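Local coordinates for protein phosphodiesterase (PDB 7D7P) that belongs to the cyclic nucleotide phosphodiesterase family, with an all-helical fold of the HD clan that carries a zinc ion and a magnesium ion, at residues 90-95 and 190-195; 136-141 and 204-209. One frame throughout, in Å; residues are numbered along the deposited sequence.

Interaction 1: 90-95 and 190-195; sequences LRKWLQ and KGCNVV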
loop_
_atom_site.group_PDB
_atom_site.type_symbol
_atom_site.label_atom_id
_atom_site.label_comp_id
_atom_site.label_asym_id
_atom_site.label_seq_id
_atom_site.Cartn_x
_atom_site.Cartn_y
_atom_site.Cartn_z
ATOM N N LEU A 90 -7.559 -36.445 26.115
ATOM C CA LEU A 90 -7.347 -35.086 25.630
ATOM C C LEU A 90 -6.048 -34.503 26.177
ATOM O O LEU A 90 -5.263 -33.906 25.430
ATOM C CB LEU A 90 -8.535 -34.202 26.009
ATOM C CG LEU A 90 -8.402 -32.718 25.648
ATOM C CD1 LEU A 90 -8.434 -32.518 24.140
ATOM C CD2 LEU A 90 -9.483 -31.889 26.326
ATOM N N ARG A 91 -5.791 -34.685 27.475
ATOM C CA ARG A 91 -4.565 -34.154 28.064
ATOM C C ARG A 91 -3.339 -34.920 27.583
ATOM O O ARG A 91 -2.269 -34.329 27.392
ATOM C CB ARG A 91 -4.662 -34.184 29.589
ATOM C CG ARG A 91 -5.728 -33.251 30.137
ATOM C CD ARG A 91 -5.822 -33.322 31.653
ATOM N NE ARG A 91 -6.804 -32.375 32.174
ATOM C CZ ARG A 91 -6.551 -31.090 32.402
ATOM N NH1 ARG A 91 -5.346 -30.595 32.154
ATOM N NH2 ARG A 91 -7.505 -30.300 32.873
ATOM N N LYS A 92 -3.472 -36.235 27.387
ATOM C CA LYS A 92 -2.363 -37.014 26.842
ATOM C C LYS A 92 -2.082 -36.627 25.394
ATOM O O LYS A 92 -0.920 -36.529 24.985
ATOM C CB LYS A 92 -2.669 -38.508 26.954
ATOM C CG LYS A 92 -1.526 -39.417 26.525
ATOM C CD LYS A 92 -0.280 -39.183 27.368
ATOM C CE LYS A 92 -0.533 -39.502 28.835
ATOM N NZ LYS A 92 0.622 -39.119 29.699
ATOM N N TRP A 93 -3.137 -36.401 24.608
ATOM C CA TRP A 93 -2.958 -35.915 23.243
ATOM C C TRP A 93 -2.287 -34.545 23.230
ATOM O O TRP A 93 -1.359 -34.308 22.446
ATOM C CB TRP A 93 -4.313 -35.872 22.533
ATOM C CG TRP A 93 -4.306 -35.160 21.214
ATOM C CD1 TRP A 93 -3.862 -35.650 20.020
ATOM C CD2 TRP A 93 -4.781 -33.833 20.952
ATOM N NE1 TRP A 93 -4.025 -34.708 19.032
ATOM C CE2 TRP A 93 -4.586 -33.584 19.579
ATOM C CE3 TRP A 93 -5.348 -32.831 21.746
ATOM C CZ2 TRP A 93 -4.940 -32.375 18.981
ATOM C CZ3 TRP A 93 -5.698 -31.629 21.152
ATOM C CH2 TRP A 93 -5.493 -31.413 19.783
ATOM N N LEU A 94 -2.732 -33.638 24.103
ATOM C CA LEU A 94 -2.105 -32.323 24.206
ATOM C C LEU A 94 -0.614 -32.441 24.495
ATOM O O LEU A 94 0.204 -31.746 23.881
ATOM C CB LEU A 94 -2.792 -31.497 25.293
ATOM C CG LEU A 94 -4.146 -30.888 24.941
ATOM C CD1 LEU A 94 -4.746 -30.176 26.145
ATOM C CD2 LEU A 94 -3.989 -29.934 23.780
ATOM N N GLN A 95 -0.244 -33.315 25.433
ATOM C CA GLN A 95 1.168 -33.518 25.746
ATOM C C GLN A 95 1.934 -34.044 24.539
ATOM O O GLN A 95 3.028 -33.559 24.230
ATOM C CB GLN A 95 1.301 -34.479 26.928
ATOM C CG GLN A 95 2.733 -34.810 27.305
ATOM C CD GLN A 95 2.816 -35.784 28.467
ATOM O OE1 GLN A 95 2.053 -36.747 28.541
ATOM N NE2 GLN A 95 3.737 -35.528 29.389
ATOM N N LYS A 190 -3.761 -44.950 20.406
ATOM C CA LYS A 190 -4.859 -45.397 21.265
ATOM C C LYS A 190 -5.037 -44.494 22.482
ATOM O O LYS A 190 -6.153 -44.050 22.781
ATOM C CB LYS A 190 -4.620 -46.843 21.701
ATOM N N GLY A 191 -3.951 -44.223 23.208
ATOM C CA GLY A 191 -4.036 -43.388 24.396
ATOM C C GLY A 191 -4.250 -41.913 24.120
ATOM O O GLY A 191 -4.524 -41.159 25.060
ATOM N N CYS A 192 -4.127 -41.486 22.864
ATOM C CA CYS A 192 -4.346 -40.095 22.489
ATOM C C CYS A 192 -5.560 -39.924 21.585
ATOM O O CYS A 192 -5.797 -38.817 21.086
ATOM C CB CYS A 192 -3.097 -39.526 21.805
ATOM S SG CYS A 192 -1.603 -39.553 22.828
ATOM N N ASN A 193 -6.340 -40.984 21.371
ATOM C CA ASN A 193 -7.455 -40.930 20.434
ATOM C C ASN A 193 -8.615 -40.113 20.989
ATOM O O ASN A 193 -9.531 -40.658 21.615
ATOM C CB ASN A 193 -7.926 -42.340 20.077
ATOM C CG ASN A 193 -8.688 -42.378 18.774
ATOM O OD1 ASN A 193 -9.148 -41.347 18.284
ATOM N ND2 ASN A 193 -8.827 -43.568 18.201
ATOM N N VAL A 194 -8.585 -38.801 20.746
ATOM C CA VAL A 194 -9.657 -37.916 21.194
ATOM C C VAL A 194 -10.890 -37.992 20.309
ATOM O O VAL A 194 -11.952 -37.491 20.701
ATOM C CB VAL A 194 -9.136 -36.467 21.261
ATOM C CG1 VAL A 194 -9.244 -35.787 19.903
ATOM C CG2 VAL A 194 -9.872 -35.678 22.322
ATOM N N VAL A 195 -10.789 -38.615 19.137
ATOM C CA VAL A 195 -11.917 -38.760 18.227
ATOM C C VAL A 195 -12.422 -40.203 18.196
ATOM O O VAL A 195 -13.071 -40.614 17.235
ATOM C CB VAL A 195 -11.559 -38.264 16.816
ATOM C CG1 VAL A 195 -11.202 -36.783 16.850
ATOM C CG2 VAL A 195 -10.412 -39.083 16.229
#
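Trp93 and Cys192 bring the two backbones closest, their CA atoms 4.5 Å apart, where the loop 190-195 runs past one side of helix 87-99; Leu90 and Val194 form a second, wider approach, CA to CA 5.7 Å. Cys192 sits in the middle of the contact. Its CB rests on Trp93 CB at 3.9 Å. Its SG is anti to the carbonyl carbon (chi1 -60°) and meets Lys92 CG at 3.7 Å. The carbonyl oxygen Cys192 O lies 3.6 Å from Trp93 CB and obliquely beside the indole, near CG and CD1. These are van der Waals contacts. The indole itself leads on into the interior, against Ile141 and Leu144 of helix 133-145 and Ile186 and Leu187 of helix 174-187. The loop joins helix 174-187 to helix 200-215, so the contact sets a connection between two helices of the all-helical phosphodiesterase fold against helix 87-99. Asn193 is the centre of an inverse gamma turn, which carries the loop from Cys192 to Val194. Val194 then directs its side chain at the helix. Its CG2 packs on Leu90 CD1 at 3.9 Å, the two side chains crossing obliquely, and Ile85 touches both residues. At the exposed border, Lys92 lays only the base of its chain on the loop, with CB 3.7 Å from Gly191 O. The chain bends at chi2 and chi3, and NZ donates to Gln95 OE1 at 3.0 Å, in the carbonyl plane, one turn along the same helix.

Interaction 2: 136-141 and 204-209; sequences LLAMLI and KRLRAV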
loop_
_atom_site.group_PDB
_atom_site.type_symbol
_atom_site.label_atom_id
_atom_site.label_comp_id
_atom_site.label_asym_id
_atom_site.label_seq_id
_atom_site.Cartn_x
_atom_site.Cartn_y
_atom_site.Cartn_z
ATOM N N LEU A 136 -16.298 -28.281 13.939
ATOM C CA LEU A 136 -15.734 -27.476 15.018
ATOM C C LEU A 136 -14.613 -28.223 15.726
ATOM O O LEU A 136 -13.533 -27.667 15.961
ATOM C CB LEU A 136 -16.830 -27.083 16.010
ATOM C CG LEU A 136 -16.383 -26.277 17.230
ATOM C CD1 LEU A 136 -15.783 -24.944 16.808
ATOM C CD2 LEU A 136 -17.548 -26.071 18.192
ATOM N N LEU A 137 -14.853 -29.491 16.076
ATOM C CA LEU A 137 -13.801 -30.312 16.667
ATOM C C LEU A 137 -12.613 -30.443 15.723
ATOM O O LEU A 137 -11.457 -30.412 16.162
ATOM C CB LEU A 137 -14.355 -31.690 17.030
ATOM C CG LEU A 137 -13.360 -32.741 17.529
ATOM C CD1 LEU A 137 -12.743 -32.317 18.855
ATOM C CD2 LEU A 137 -14.034 -34.103 17.655
ATOM N N ALA A 138 -12.877 -30.580 14.420
ATOM C CA ALA A 138 -11.794 -30.699 13.450
ATOM C C ALA A 138 -10.960 -29.425 13.369
ATOM O O ALA A 138 -9.743 -29.496 13.164
ATOM C CB ALA A 138 -12.356 -31.044 12.070
ATOM N N MET A 139 -11.589 -28.257 13.518
ATOM C CA MET A 139 -10.837 -27.010 13.433
ATOM C C MET A 139 -9.910 -26.839 14.630
ATOM O O MET A 139 -8.809 -26.293 14.495
ATOM C CB MET A 139 -11.795 -25.825 13.317
ATOM C CG MET A 139 -12.544 -25.775 11.991
ATOM S SD MET A 139 -11.427 -25.686 10.576
ATOM C CE MET A 139 -10.765 -24.035 10.797
ATOM N N LEU A 140 -10.335 -27.303 15.810
ATOM C CA LEU A 140 -9.478 -27.222 16.990
ATOM C C LEU A 140 -8.255 -28.121 16.849
ATOM O O LEU A 140 -7.137 -27.715 17.187
ATOM C CB LEU A 140 -10.270 -27.590 18.246
ATOM C CG LEU A 140 -11.512 -26.755 18.565
ATOM C CD1 LEU A 140 -12.050 -27.091 19.956
ATOM C CD2 LEU A 140 -11.215 -25.270 18.447
ATOM N N ILE A 141 -8.450 -29.347 16.355
ATOM C CA ILE A 141 -7.328 -30.264 16.169
ATOM C C ILE A 141 -6.393 -29.751 15.080
ATOM O O ILE A 141 -5.167 -29.772 15.237
ATOM C CB ILE A 141 -7.845 -31.679 15.851
ATOM C CG1 ILE A 141 -8.649 -32.234 17.028
ATOM C CG2 ILE A 141 -6.689 -32.608 15.497
ATOM C CD1 ILE A 141 -9.367 -33.536 16.720
ATOM N N LYS A 204 -14.801 -39.262 8.632
ATOM C CA LYS A 204 -14.457 -38.951 7.247
ATOM C C LYS A 204 -14.537 -37.453 6.980
ATOM O O LYS A 204 -13.682 -36.893 6.282
ATOM C CB LYS A 204 -15.373 -39.717 6.292
ATOM C CG LYS A 204 -15.060 -41.203 6.187
ATOM C CD LYS A 204 -15.949 -41.895 5.163
ATOM C CE LYS A 204 -15.553 -41.522 3.743
ATOM N NZ LYS A 204 -14.220 -42.081 3.373
ATOM N N ARG A 205 -15.558 -36.786 7.522
ATOM C CA ARG A 205 -15.658 -35.340 7.354
ATOM C C ARG A 205 -14.593 -34.621 8.175
ATOM O O ARG A 205 -13.967 -33.668 7.693
ATOM C CB ARG A 205 -17.061 -34.865 7.736
ATOM C CG ARG A 205 -17.266 -33.362 7.652
ATOM C CD ARG A 205 -17.074 -32.839 6.236
ATOM N NE ARG A 205 -17.393 -31.417 6.140
ATOM C CZ ARG A 205 -17.264 -30.690 5.035
ATOM N NH1 ARG A 205 -16.817 -31.247 3.917
ATOM N NH2 ARG A 205 -17.583 -29.403 5.046
ATOM N N LEU A 206 -14.363 -35.078 9.410
ATOM C CA LEU A 206 -13.315 -34.491 10.240
ATOM C C LEU A 206 -11.947 -34.620 9.583
ATOM O O LEU A 206 -11.152 -33.672 9.592
ATOM C CB LEU A 206 -13.308 -35.151 11.619
ATOM C CG LEU A 206 -12.167 -34.735 12.551
ATOM C CD1 LEU A 206 -12.718 -34.238 13.876
ATOM C CD2 LEU A 206 -11.195 -35.886 12.773
ATOM N N ARG A 207 -11.651 -35.791 9.012
ATOM C CA ARG A 207 -10.370 -35.986 8.339
ATOM C C ARG A 207 -10.249 -35.081 7.119
ATOM O O ARG A 207 -9.193 -34.481 6.884
ATOM C CB ARG A 207 -10.208 -37.456 7.944
ATOM C CG ARG A 207 -8.956 -37.768 7.140
ATOM C CD ARG A 207 -8.583 -39.244 7.259
ATOM N NE ARG A 207 -7.543 -39.642 6.312
ATOM C CZ ARG A 207 -6.241 -39.439 6.497
ATOM N NH1 ARG A 207 -5.810 -38.835 7.596
ATOM N NH2 ARG A 207 -5.368 -39.837 5.580
ATOM N N ALA A 208 -11.325 -34.959 6.338
ATOM C CA ALA A 208 -11.294 -34.096 5.161
ATOM C C ALA A 208 -11.089 -32.636 5.547
ATOM O O ALA A 208 -10.370 -31.902 4.859
ATOM C CB ALA A 208 -12.582 -34.262 4.356
ATOM N N VAL A 209 -11.710 -32.200 6.645
ATOM C CA VAL A 209 -11.575 -30.812 7.074
ATOM C C VAL A 209 -10.153 -30.530 7.544
ATOM O O VAL A 209 -9.570 -29.493 7.209
ATOM C CB VAL A 209 -12.611 -30.491 8.169
ATOM C CG1 VAL A 209 -12.270 -29.181 8.859
ATOM C CG2 VAL A 209 -14.011 -30.428 7.574
#
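Ala138 and Leu206 mark the closest backbone approach, with CA atoms 5.2 Å apart. The short helical segments run in roughly the same direction, at 39° to each other, with axes 8.8 Å apart. The small side chain of Ala138 lets them come this near. Its methyl points at the other helix and enters the gap between Leu206 and Val209, one turn apart: CB is 3.7 Å from Leu206 CD1 and 3.7 Å from Val209 CG1. Leu206 is the main bump in return. Its CG is anti to the backbone N (chi1 174°), and CD1 reaches the hollow over Ala138, 3.7 Å from Ala138 CA. Leu137 borders this hollow, its CG 4.0 Å from the same methyl, and Ile141 CD1 adds a looser contact from the next turn. Val209 fills a second hollow. Its CG1 touches both Ala138 CB and Met139 SD, the latter at 4.0 Å, with the Met139 and Val209 side chains crossing at about a right angle. Met139 is bent at chi2 and chi3, and also touches Leu252 and Leu256 of helix 245-260. Beyond this apolar patch, Arg205 forms a salt bridge with Glu135. The zinc ion is about 13 Å from the Met139 side chain; helix 133-145 is followed directly by the zinc ligands His146 and Asp147. The arrangement is close helix-helix packing around an alanine, within the all-helical fold of the phosphodiesterase family.

How the interactions relate
Both contacts are largely buried, but interaction 2 lies deeper, its centre about 15 Å from the centre of the chain, against about 21 Å for the centre of interaction 1. Interaction 2 pairs two helices through apolar side chains, with no polar group in the contact. Interaction 1 sets a loop on a helix, mixes in carbonyl oxygens, and has an exposed lysine at its border. They share neighbours: the loop 190-195 leads into helix 200-215, and helix 133-145 touches both parts of interaction 1. Ile141 is the main joint. Its CD1 meets Val195 CG1 at 3.7 Å and its CG2 meets Trp93 CZ2 at 3.9 Å. Apolar packing is therefore continuous between the two contacts.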